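Local coordinates for putative Nitroreductase (Desulfovibrio desulfuricans subsp. desulfuricans str. G20, PDB 3E39) that binds flavin mononucleotide and probably acts as a flavin-dependent oxidoreductase of the nitroreductase family, at the interface of chains A and B. Sequence-based numbering; all coordinates share one arbitrary frame. Chains: chain A/B, Putative Nitroreductase.

Contact 1: the interface of chains A and B. Residues chain A 98-99, 102, 121, 146; chain B 95, 99, 103.
B:Gln99 and B:Ala103 pack against the indole of A:Trp121 where the helices 94-114 of the two chains meet, part of a two-fold interface typical of nitroreductase-family dimers. The backbones come near each other at A:Gly102, whose CA lies 4.0 Å from CA of B:Gln99. The indole is brought in from strand 118-122 with CG anti to the backbone N (chi1 -178°), and it presents the edge of its six-membered ring to the partner helix. CZ2 touches CB of B:Gln99 at 3.8 Å, and the methyl CB of B:Ala103 sits in the ring plane beside CZ3. At the other end of the patch B:Val95 lies over one face of the A:His98 imidazole: CG1 is 3.7 Å from the ring centroid, displaced toward the rim on the ND1 and CE1 side, while CG2 reaches NE2 and CD2.

From its contact with the indole the side chain of B:Gln99 extends beyond CG, which passes the carbonyl O of A:His98, toward A:Glu146. Its amide nitrogen NE2 donates to two oxygens of A:Glu146, the backbone O at 3.0 Å and the carboxylate OE1 at 3.0 Å. The amide and carboxylate planes stand 78° apart, and NE2 meets OE1 from above the carboxylate plane. That leaves the syn lone pair of OE1 to ND1 of A:His98, a bond of 2.6 Å, nearly straight at 171° and in the imidazole plane. Two donors thus grip OE1; the histidine bond helps hold the rotation of the imidazole beneath B:Val95, and the carboxylate may raise the proton affinity of the ring. Water 1 completes the rim, lying in the indole plane 2.9 Å from NE1 of A:Trp121 and also bonding the backbone O of A:Glu146 and, at 2.8 Å, the amide OE1 of B:Gln99.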
# COMPACT_ATOMS: atom_id res chain seq x y z
N HIS A 98 9.45 -3.64 -1.94
CA HIS A 98 8.22 -4.36 -2.33
C HIS A 98 7.02 -3.72 -1.59
O HIS A 98 5.94 -3.53 -2.19
CB HIS A 98 8.29 -5.86 -2.06
CG HIS A 98 9.23 -6.59 -2.96
ND1 HIS A 98 9.14 -6.52 -4.34
CD2 HIS A 98 10.26 -7.42 -2.69
CE1 HIS A 98 10.11 -7.25 -4.87
NE2 HIS A 98 10.81 -7.80 -3.89
N GLN A 99 7.19 -3.40 -0.30
CA GLN A 99 6.12 -2.76 0.47
C GLN A 99 5.76 -1.42 -0.17
O GLN A 99 4.58 -1.07 -0.34
CB GLN A 99 6.54 -2.53 1.93
CG GLN A 99 6.71 -3.78 2.75
CD GLN A 99 7.34 -3.48 4.11
OE1 GLN A 99 7.95 -2.44 4.29
NE2 GLN A 99 7.25 -4.45 5.05
N GLY A 102 3.69 -1.95 -3.13
CA GLY A 102 2.33 -2.24 -2.64
C GLY A 102 1.57 -0.96 -2.30
O GLY A 102 0.36 -0.80 -2.65
N TRP A 121 -5.80 -5.48 -9.12
CA TRP A 121 -4.38 -5.72 -8.92
C TRP A 121 -4.12 -7.11 -9.46
O TRP A 121 -4.71 -8.06 -8.99
CB TRP A 121 -4.12 -5.72 -7.42
CG TRP A 121 -2.71 -5.90 -6.95
CD1 TRP A 121 -1.72 -6.65 -7.51
CD2 TRP A 121 -2.19 -5.37 -5.74
NE1 TRP A 121 -0.58 -6.59 -6.73
CE2 TRP A 121 -0.85 -5.80 -5.64
CE3 TRP A 121 -2.72 -4.56 -4.73
CZ2 TRP A 121 -0.03 -5.45 -4.56
CZ3 TRP A 121 -1.89 -4.20 -3.66
CH2 TRP A 121 -0.57 -4.64 -3.59
N GLU A 146 6.58 -5.86 -10.43
CA GLU A 146 5.81 -5.94 -9.17
C GLU A 146 4.32 -6.28 -9.30
O GLU A 146 3.79 -7.02 -8.47
CB GLU A 146 5.95 -4.62 -8.42
CG GLU A 146 7.36 -4.26 -8.09
CD GLU A 146 7.95 -5.20 -7.07
OE1 GLU A 146 7.44 -5.25 -5.92
OE2 GLU A 146 8.92 -5.89 -7.42
N VAL B 95 7.13 -12.12 -1.73
CA VAL B 95 7.07 -10.79 -2.37
C VAL B 95 5.65 -10.19 -2.33
O VAL B 95 5.47 -9.05 -1.90
CB VAL B 95 7.56 -10.81 -3.80
CG1 VAL B 95 7.18 -9.51 -4.53
CG2 VAL B 95 9.11 -11.05 -3.84
N GLN B 99 4.04 -6.92 -0.36
CA GLN B 99 3.32 -5.84 -1.09
C GLN B 99 1.98 -5.59 -0.38
O GLN B 99 1.55 -4.45 -0.19
CB GLN B 99 3.05 -6.25 -2.52
CG GLN B 99 4.28 -6.36 -3.39
CD GLN B 99 3.97 -6.95 -4.74
OE1 GLN B 99 2.93 -7.61 -4.92
NE2 GLN B 99 4.84 -6.68 -5.73
N ALA B 103 0.30 -2.22 1.23
CA ALA B 103 -1.04 -1.72 0.92
C ALA B 103 -1.82 -1.42 2.23
O ALA B 103 -2.52 -0.41 2.35
CB ALA B 103 -1.77 -2.69 0.01
O HOH W 1 1.65 -8.32 -7.27

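Contact 2: the interface of chains A and B. Residues chain A 162-163, 165, 168; chain B 36, 39, 48, 50.
In this nitroreductase-family dimer, the FMN-binding A:Arg162 and the loop leading into the short helix 165-168 of chain A lie against the end of helix 28-39 and the segment entering strand 50-56 of chain B. The amide of B:Gln48 reads the loop backbone: its OE1 accepts from the backbone N of A:Arg163 at 2.8 Å, with 170° at the hydrogen, in the carbonyl plane and on a lone pair. An extended chain beyond CG carries the amide there (chi2 175°), and its CD also rests against CD of A:Arg162 at 3.6 Å. The side chain of A:Arg163 bends at chi3 and carries its guanidinium outward, where NH1 bonds water 2 at 2.9 Å; the water also meets the backbone O of B:Gln48.

A:Arg162 passes the C-terminal end of helix 28-39, where the carbonyl O of B:Ile39 lies at the edge of the guanidinium, in its plane. NE approaches that oxygen at 3.0 Å, but the bond is weak, bent to 121° at the hydrogen.

The CG2 methyl of B:Ile39 touches both A:Leu168 and A:Leu165. It packs tightly, at 3.5 Å and closer than usual for two methyl groups, on CD1 of A:Leu168, and meets CD1 of A:Leu165 at 3.8 Å, the side chains of A:Leu165 and B:Ile39 crossing at about a right angle. A:Leu168 also turns CD2 toward the backbone O of B:Cys50. Beside A:Leu165, the carboxylate of B:Glu36 brings OE2 alongside CB; water 3 links that oxygen, 2.8 Å away, to the backbone N of A:Leu165, at the start of helix 165-168.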
# COMPACT_ATOMS: atom_id res chain seq x y z
N ARG A 162 -13.70 -9.81 4.68
CA ARG A 162 -12.50 -9.74 5.51
C ARG A 162 -12.80 -10.37 6.85
O ARG A 162 -13.96 -10.38 7.31
CB ARG A 162 -12.04 -8.30 5.73
CG ARG A 162 -11.49 -7.59 4.51
CD ARG A 162 -10.18 -8.19 3.94
NE ARG A 162 -9.74 -7.27 2.87
CZ ARG A 162 -10.23 -7.25 1.63
NH1 ARG A 162 -11.12 -8.16 1.25
NH2 ARG A 162 -9.80 -6.35 0.76
N ARG A 163 -11.76 -10.92 7.46
CA ARG A 163 -11.85 -11.45 8.83
C ARG A 163 -12.12 -10.28 9.78
O ARG A 163 -11.82 -9.13 9.45
CB ARG A 163 -10.54 -12.13 9.22
CG ARG A 163 -10.23 -13.36 8.39
CD ARG A 163 -8.94 -14.02 8.85
NE ARG A 163 -9.07 -14.69 10.14
CZ ARG A 163 -8.05 -15.21 10.82
NH1 ARG A 163 -6.81 -15.13 10.36
NH2 ARG A 163 -8.26 -15.79 11.99
N LEU A 165 -11.64 -7.71 12.72
CA LEU A 165 -10.44 -7.09 13.32
C LEU A 165 -9.93 -7.86 14.51
O LEU A 165 -8.71 -8.02 14.71
CB LEU A 165 -10.77 -5.66 13.74
CG LEU A 165 -9.66 -4.87 14.41
CD1 LEU A 165 -8.43 -4.95 13.54
CD2 LEU A 165 -10.16 -3.43 14.66
N LEU A 168 -7.56 -10.48 13.81
CA LEU A 168 -6.33 -9.99 13.17
C LEU A 168 -5.40 -9.22 14.14
O LEU A 168 -4.26 -8.93 13.82
CB LEU A 168 -6.70 -9.13 11.97
CG LEU A 168 -7.48 -9.84 10.86
CD1 LEU A 168 -7.86 -8.82 9.78
CD2 LEU A 168 -6.68 -10.97 10.26
N GLU B 36 -9.27 -0.64 10.91
CA GLU B 36 -10.26 -1.07 9.91
C GLU B 36 -9.79 -0.78 8.48
O GLU B 36 -9.98 -1.59 7.59
CB GLU B 36 -11.62 -0.43 10.16
CG GLU B 36 -12.40 -1.04 11.30
CD GLU B 36 -12.95 -2.42 10.97
OE1 GLU B 36 -13.36 -2.65 9.82
OE2 GLU B 36 -12.97 -3.27 11.86
N ILE B 39 -7.18 -3.51 7.56
CA ILE B 39 -7.66 -4.87 7.28
C ILE B 39 -8.37 -4.99 5.93
O ILE B 39 -8.47 -6.09 5.38
CB ILE B 39 -8.52 -5.45 8.43
CG1 ILE B 39 -9.89 -4.79 8.48
CG2 ILE B 39 -7.79 -5.33 9.79
CD1 ILE B 39 -10.77 -5.40 9.58
N GLN B 48 -5.19 -12.51 3.56
CA GLN B 48 -5.16 -11.57 4.68
C GLN B 48 -4.07 -11.94 5.69
O GLN B 48 -4.38 -12.35 6.82
CB GLN B 48 -6.54 -11.60 5.35
CG GLN B 48 -7.68 -11.26 4.42
CD GLN B 48 -9.03 -11.41 5.06
OE1 GLN B 48 -9.32 -10.73 6.06
NE2 GLN B 48 -9.89 -12.26 4.47
N CYS B 50 -1.82 -9.98 7.19
CA CYS B 50 -1.41 -8.96 8.16
C CYS B 50 -2.04 -9.16 9.53
O CYS B 50 -3.23 -9.54 9.65
CB CYS B 50 -1.71 -7.56 7.65
SG CYS B 50 -0.73 -7.10 6.17
O HOH W 2 -5.51 -14.80 7.77
O HOH W 3 -13.66 -5.95 11.69

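Contact 1 and contact 2 lie about 17 Å apart, measured between the centres of their C-alpha atoms, and share no residue. Both join chain A to chain B, but through different elements: contact 1 combines helix 94-114 of both chains with strands 118-122 and 143-152, whereas contact 2 sets the segment around helix 165-168 on helix 28-39 and the start of strand 50-56. Two-fold symmetry repeats each with the chains exchanged. A:Trp121 in contact 1 and A:Arg162 in contact 2 both belong to an FMN pocket, consistent with the flavin pocket lying close to the dimer interface.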